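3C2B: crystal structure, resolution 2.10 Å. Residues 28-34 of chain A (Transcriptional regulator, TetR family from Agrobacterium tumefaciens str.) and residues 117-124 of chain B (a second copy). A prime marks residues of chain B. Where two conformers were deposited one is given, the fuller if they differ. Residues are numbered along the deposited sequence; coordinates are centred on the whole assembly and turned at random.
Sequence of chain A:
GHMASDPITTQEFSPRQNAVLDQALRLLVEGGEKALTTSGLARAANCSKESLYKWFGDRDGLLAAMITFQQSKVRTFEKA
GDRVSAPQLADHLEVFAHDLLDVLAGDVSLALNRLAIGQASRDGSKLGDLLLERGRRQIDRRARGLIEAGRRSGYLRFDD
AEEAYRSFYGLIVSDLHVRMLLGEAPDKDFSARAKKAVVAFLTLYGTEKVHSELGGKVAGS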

ATOM      1  N   LEU A  28     -12.116 -15.600  -7.787  1.00 59.68           N
ATOM      2  CA  LEU A  28     -11.722 -14.405  -7.074  1.00 58.87           C
ATOM      3  C   LEU A  28     -10.842 -13.463  -7.926  1.00 58.31           C
ATOM      4  O   LEU A  28     -11.080 -12.255  -7.968  1.00 57.57           O
ATOM      5  CB  LEU A  28     -11.004 -14.838  -5.787  1.00 59.75           C
ATOM      6  CG  LEU A  28     -11.105 -14.107  -4.429  1.00 57.53           C
ATOM      7  CD1 LEU A  28      -9.764 -13.676  -3.991  1.00 58.34           C
ATOM      8  CD2 LEU A  28     -12.151 -13.001  -4.351  1.00 56.39           C
ATOM      9  N   VAL A  29      -9.833 -14.024  -8.594  1.00 57.35           N
ATOM     10  CA  VAL A  29      -8.965 -13.258  -9.500  1.00 56.89           C
ATOM     11  C   VAL A  29      -9.810 -12.637 -10.626  1.00 56.76           C
ATOM     12  O   VAL A  29      -9.664 -11.467 -10.975  1.00 56.48           O
ATOM     13  CB  VAL A  29      -7.832 -14.146 -10.094  1.00 56.90           C
ATOM     14  CG1 VAL A  29      -6.993 -13.379 -11.154  1.00 53.11           C
ATOM     15  CG2 VAL A  29      -6.940 -14.738  -8.968  1.00 57.13           C
ATOM     16  N   GLU A  30     -10.704 -13.442 -11.176  1.00 56.83           N
ATOM     17  CA  GLU A  30     -11.477 -13.051 -12.367  1.00 57.10           C
ATOM     18  C   GLU A  30     -12.593 -12.005 -12.114  1.00 56.71           C
ATOM     19  O   GLU A  30     -12.735 -11.036 -12.871  1.00 55.68           O
ATOM     20  CB  GLU A  30     -11.990 -14.312 -13.062  1.00 56.99           C
ATOM     21  CG  GLU A  30     -10.802 -15.148 -13.551  1.00 59.26           C
ATOM     22  CD  GLU A  30     -11.177 -16.422 -14.268  1.00 61.37           C
ATOM     23  OE1 GLU A  30     -12.379 -16.750 -14.366  1.00 62.11           O
ATOM     24  OE2 GLU A  30     -10.247 -17.110 -14.740  1.00 63.35           O
ATOM     25  N   GLY A  31     -13.354 -12.187 -11.036  1.00 56.63           N
ATOM     26  CA  GLY A  31     -14.452 -11.290 -10.730  1.00 57.08           C
ATOM     27  C   GLY A  31     -14.445 -10.602  -9.372  1.00 57.58           C
ATOM     28  O   GLY A  31     -15.414  -9.946  -9.027  1.00 58.07           O
ATOM     29  N   GLY A  32     -13.375 -10.735  -8.597  1.00 57.60           N
ATOM     30  CA  GLY A  32     -13.336 -10.126  -7.253  1.00 57.62           C
ATOM     31  C   GLY A  32     -14.293 -10.783  -6.256  1.00 58.49           C
ATOM     32  O   GLY A  32     -14.881 -11.853  -6.529  1.00 58.02           O
ATOM     33  N   GLU A  33     -14.475 -10.130  -5.113  1.00 58.68           N
ATOM     34  CA  GLU A  33     -15.257 -10.680  -4.006  1.00 59.53           C
ATOM     35  C   GLU A  33     -16.659 -11.037  -4.477  1.00 60.35           C
ATOM     36  O   GLU A  33     -17.196 -12.093  -4.098  1.00 59.78           O
ATOM     37  CB  GLU A  33     -15.302  -9.671  -2.839  1.00 59.80           C
ATOM     38  CG  GLU A  33     -15.926 -10.147  -1.508  1.00 60.32           C
ATOM     39  CD  GLU A  33     -17.459 -10.085  -1.480  1.00 62.96           C
ATOM     40  OE1 GLU A  33     -18.073 -11.063  -1.000  1.00 61.76           O
ATOM     41  OE2 GLU A  33     -18.051  -9.073  -1.936  1.00 63.85           O
ATOM     42  N   LYS A  34     -17.219 -10.151  -5.314  1.00 60.90           N
ATOM     43  CA  LYS A  34     -18.577 -10.245  -5.859  0.50 61.69           C
ATOM     44  C   LYS A  34     -18.869 -11.569  -6.562  1.00 61.55           C
ATOM     45  O   LYS A  34     -19.968 -12.069  -6.509  1.00 61.21           O
ATOM     46  CB  LYS A  34     -18.829  -9.090  -6.846  0.50 61.76           C
ATOM     47  CG  LYS A  34     -18.285  -9.360  -8.264  0.50 62.27           C
ATOM     48  CD  LYS A  34     -18.540  -8.234  -9.257  0.50 62.21           C
ATOM     49  CE  LYS A  34     -17.901  -8.589 -10.596  0.50 62.19           C
ATOM     50  NZ  LYS A  34     -17.867  -7.433 -11.532  0.50 63.06           N
TER
ATOM     51  N   ILE B 117     -10.871  -1.153  -3.324  1.00 51.61           N
ATOM     52  CA  ILE B 117     -10.062  -2.344  -3.356  1.00 52.29           C
ATOM     53  C   ILE B 117     -10.910  -3.602  -3.193  1.00 53.77           C
ATOM     54  O   ILE B 117     -10.676  -4.584  -3.894  1.00 53.43           O
ATOM     55  CB  ILE B 117      -8.962  -2.294  -2.292  1.00 51.41           C
ATOM     56  CG1 ILE B 117      -7.937  -1.217  -2.694  1.00 47.29           C
ATOM     57  CG2 ILE B 117      -8.324  -3.699  -2.103  1.00 49.98           C
ATOM     58  CD1 ILE B 117      -6.845  -0.968  -1.663  1.00 44.99           C
ATOM     59  N   GLY B 118     -11.882  -3.555  -2.280  1.00 55.82           N
ATOM     60  CA  GLY B 118     -12.658  -4.721  -1.903  1.00 59.01           C
ATOM     61  C   GLY B 118     -13.465  -5.201  -3.092  1.00 61.48           C
ATOM     62  O   GLY B 118     -13.824  -6.391  -3.183  1.00 62.22           O
ATOM     63  N   GLN B 119     -13.743  -4.275  -4.013  1.00 62.59           N
ATOM     64  CA  GLN B 119     -14.631  -4.581  -5.126  1.00 64.01           C
ATOM     65  C   GLN B 119     -13.848  -4.822  -6.394  1.00 63.67           C
ATOM     66  O   GLN B 119     -14.408  -5.314  -7.374  1.00 63.62           O
ATOM     67  CB  GLN B 119     -15.698  -3.502  -5.308  1.00 64.59           C
ATOM     68  CG  GLN B 119     -15.231  -2.143  -5.821  1.00 66.50           C
ATOM     69  CD  GLN B 119     -16.402  -1.188  -6.028  1.00 67.01           C
ATOM     70  OE1 GLN B 119     -16.222   0.010  -6.296  1.00 69.84           O
ATOM     71  NE2 GLN B 119     -17.622  -1.720  -5.900  1.00 71.36           N
ATOM     72  N   ALA B 120     -12.547  -4.525  -6.359  1.00 62.06           N
ATOM     73  CA  ALA B 120     -11.707  -4.754  -7.521  1.00 61.51           C
ATOM     74  C   ALA B 120     -11.523  -6.237  -7.885  1.00 60.54           C
ATOM     75  O   ALA B 120     -11.545  -7.130  -7.030  1.00 58.96           O
ATOM     76  CB  ALA B 120     -10.335  -4.083  -7.318  1.00 61.71           C
ATOM     77  N   SER B 121     -11.363  -6.483  -9.177  1.00 60.51           N
ATOM     78  CA  SER B 121     -10.819  -7.747  -9.653  1.00 60.63           C
ATOM     79  C   SER B 121      -9.440  -7.436 -10.209  1.00 60.74           C
ATOM     80  O   SER B 121      -8.969  -6.305 -10.101  1.00 60.93           O
ATOM     81  CB  SER B 121     -11.704  -8.328 -10.769  1.00 60.67           C
ATOM     82  OG  SER B 121     -11.723  -7.434 -11.854  1.00 59.91           O
ATOM     83  N   ARG B 122      -8.785  -8.435 -10.788  1.00 61.48           N
ATOM     84  CA  ARG B 122      -7.617  -8.214 -11.626  1.00 62.42           C
ATOM     85  C   ARG B 122      -7.743  -6.946 -12.493  1.00 61.82           C
ATOM     86  O   ARG B 122      -6.749  -6.266 -12.773  1.00 61.43           O
ATOM     87  CB  ARG B 122      -7.385  -9.438 -12.525  1.00 63.12           C
ATOM     88  CG  ARG B 122      -6.438  -9.176 -13.699  1.00 65.99           C
ATOM     89  CD  ARG B 122      -5.722 -10.431 -14.124  1.00 70.74           C
ATOM     90  NE  ARG B 122      -4.831 -10.218 -15.259  1.00 74.49           N
ATOM     91  CZ  ARG B 122      -5.234  -9.952 -16.503  1.00 76.40           C
ATOM     92  NH1 ARG B 122      -4.336  -9.804 -17.471  1.00 75.77           N
ATOM     93  NH2 ARG B 122      -6.526  -9.821 -16.785  1.00 77.35           N
ATOM     94  N   ASP B 123      -8.971  -6.646 -12.914  1.00 61.80           N
ATOM     95  CA  ASP B 123      -9.314  -5.530 -13.795  0.50 61.57           C
ATOM     96  C   ASP B 123      -9.637  -4.225 -13.062  1.00 61.64           C
ATOM     97  O   ASP B 123     -10.116  -3.279 -13.682  1.00 62.21           O
ATOM     98  CB  ASP B 123     -10.539  -5.911 -14.648  0.50 61.16           C
ATOM     99  CG  ASP B 123     -10.315  -7.151 -15.477  0.50 60.34           C
ATOM    100  OD1 ASP B 123      -9.274  -7.228 -16.164  0.50 59.40           O
ATOM    101  OD2 ASP B 123     -11.196  -8.040 -15.447  0.50 59.11           O
ATOM    102  N   GLY B 124      -9.441  -4.190 -11.747  1.00 61.84           N
ATOM    103  CA  GLY B 124      -9.741  -2.978 -10.961  1.00 61.54           C
ATOM    104  C   GLY B 124     -11.211  -2.772 -10.710  1.00 60.95           C
ATOM    105  O   GLY B 124     -11.964  -3.724 -10.697  1.00 61.04           O
TER
HETATM  106  O   HOH W   1      -9.553  -9.923  -7.447  1.00 40.13           O
HETATM  107  O   HOH W   2     -11.667 -10.716 -15.124  1.00 60.26           O
HETATM  108  O   HOH W   3     -12.494  -8.031  -4.685  1.00 41.62           O

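The contact between these two stretches is small and built largely from backbone, the end of a helix in chain A lying against a turn in chain B, with one direct hydrogen bond and three bridging waters joining the two. The surface buried between the stretches, both sides summed, is 278 Å².

The direct hydrogen bond runs from the amide N of Arg122′ to the carbonyl O of Val29, at 3.2 Å and with an N-H...O angle of 162°, close to linear. Val29 lies near the C-terminal end of its helix, where carbonyls run out of amide partners further along the chain. The preceding carbonyl is still used within the helix: Gly32 N donates to Leu28 O at 2.8 Å. Beside the hydrogen bond, Val29 CG1 and Arg122′ CB approach to 4.2 Å, a loose apolar contact. The CA-to-CB bond of Arg122′ points toward chain A, but the end of the side chain leads away, and its NH2 makes a long salt bridge with Asp123′ OD1 at 3.8 Å.

Ser121′ occupies the middle of the contact. Its CA-to-CB bond points toward chain A, and its CB packs against main-chain atoms of four successive residues, at 3.7 Å from Val29 O, 3.6 Å from Glu30 O, 3.8 Å from Gly31 C and 3.6 Å from Gly32 N. With chi1 in the p well, Ser121′ OG lies 3.1 Å from Asp123′ N, placed as the acceptor of a hydrogen bond within its own chain, although the position of Asp123′ N is less certain in the model. Ser121′ also opens the type I turn that ends at Gly124′, closed by Gly124′ N to Ser121′ O at 2.7 Å.

The absence of a side chain at Gly32 matters to the fit. This residue leaves helical geometry with a positive phi of 69°, a value that by itself favours glycine, and its CA lies 4.2 Å from Ser121′ CA. A CB here would point toward chain B and clash with Ala120′ O, from which it would be 2.6 Å away. With a hydrogen in place of a CB, Gly32 CA approaches Ala120′ O at 3.5 Å in a CA-H...O contact.

Water completes the polar pairing. Water 3 accepts from Glu33 N at 2.9 Å and donates to both Gly118′ O at 2.6 Å and Ala120′ O at 2.7 Å, so that one molecule links an amide of chain A to two carbonyls of chain B. Nearby, Glu33 CB rests 3.6 Å from Gly118′ O. Water 2 donates to Glu30 O at 2.5 Å and to Asp123′ OD2 at 2.7 Å; it joins two acceptors that lie 4.2 Å apart and could not hydrogen-bond to each other directly. Water 1 donates to Leu28 O at 2.8 Å, while its second bond, to Ala120′ O at 3.5 Å, is weak.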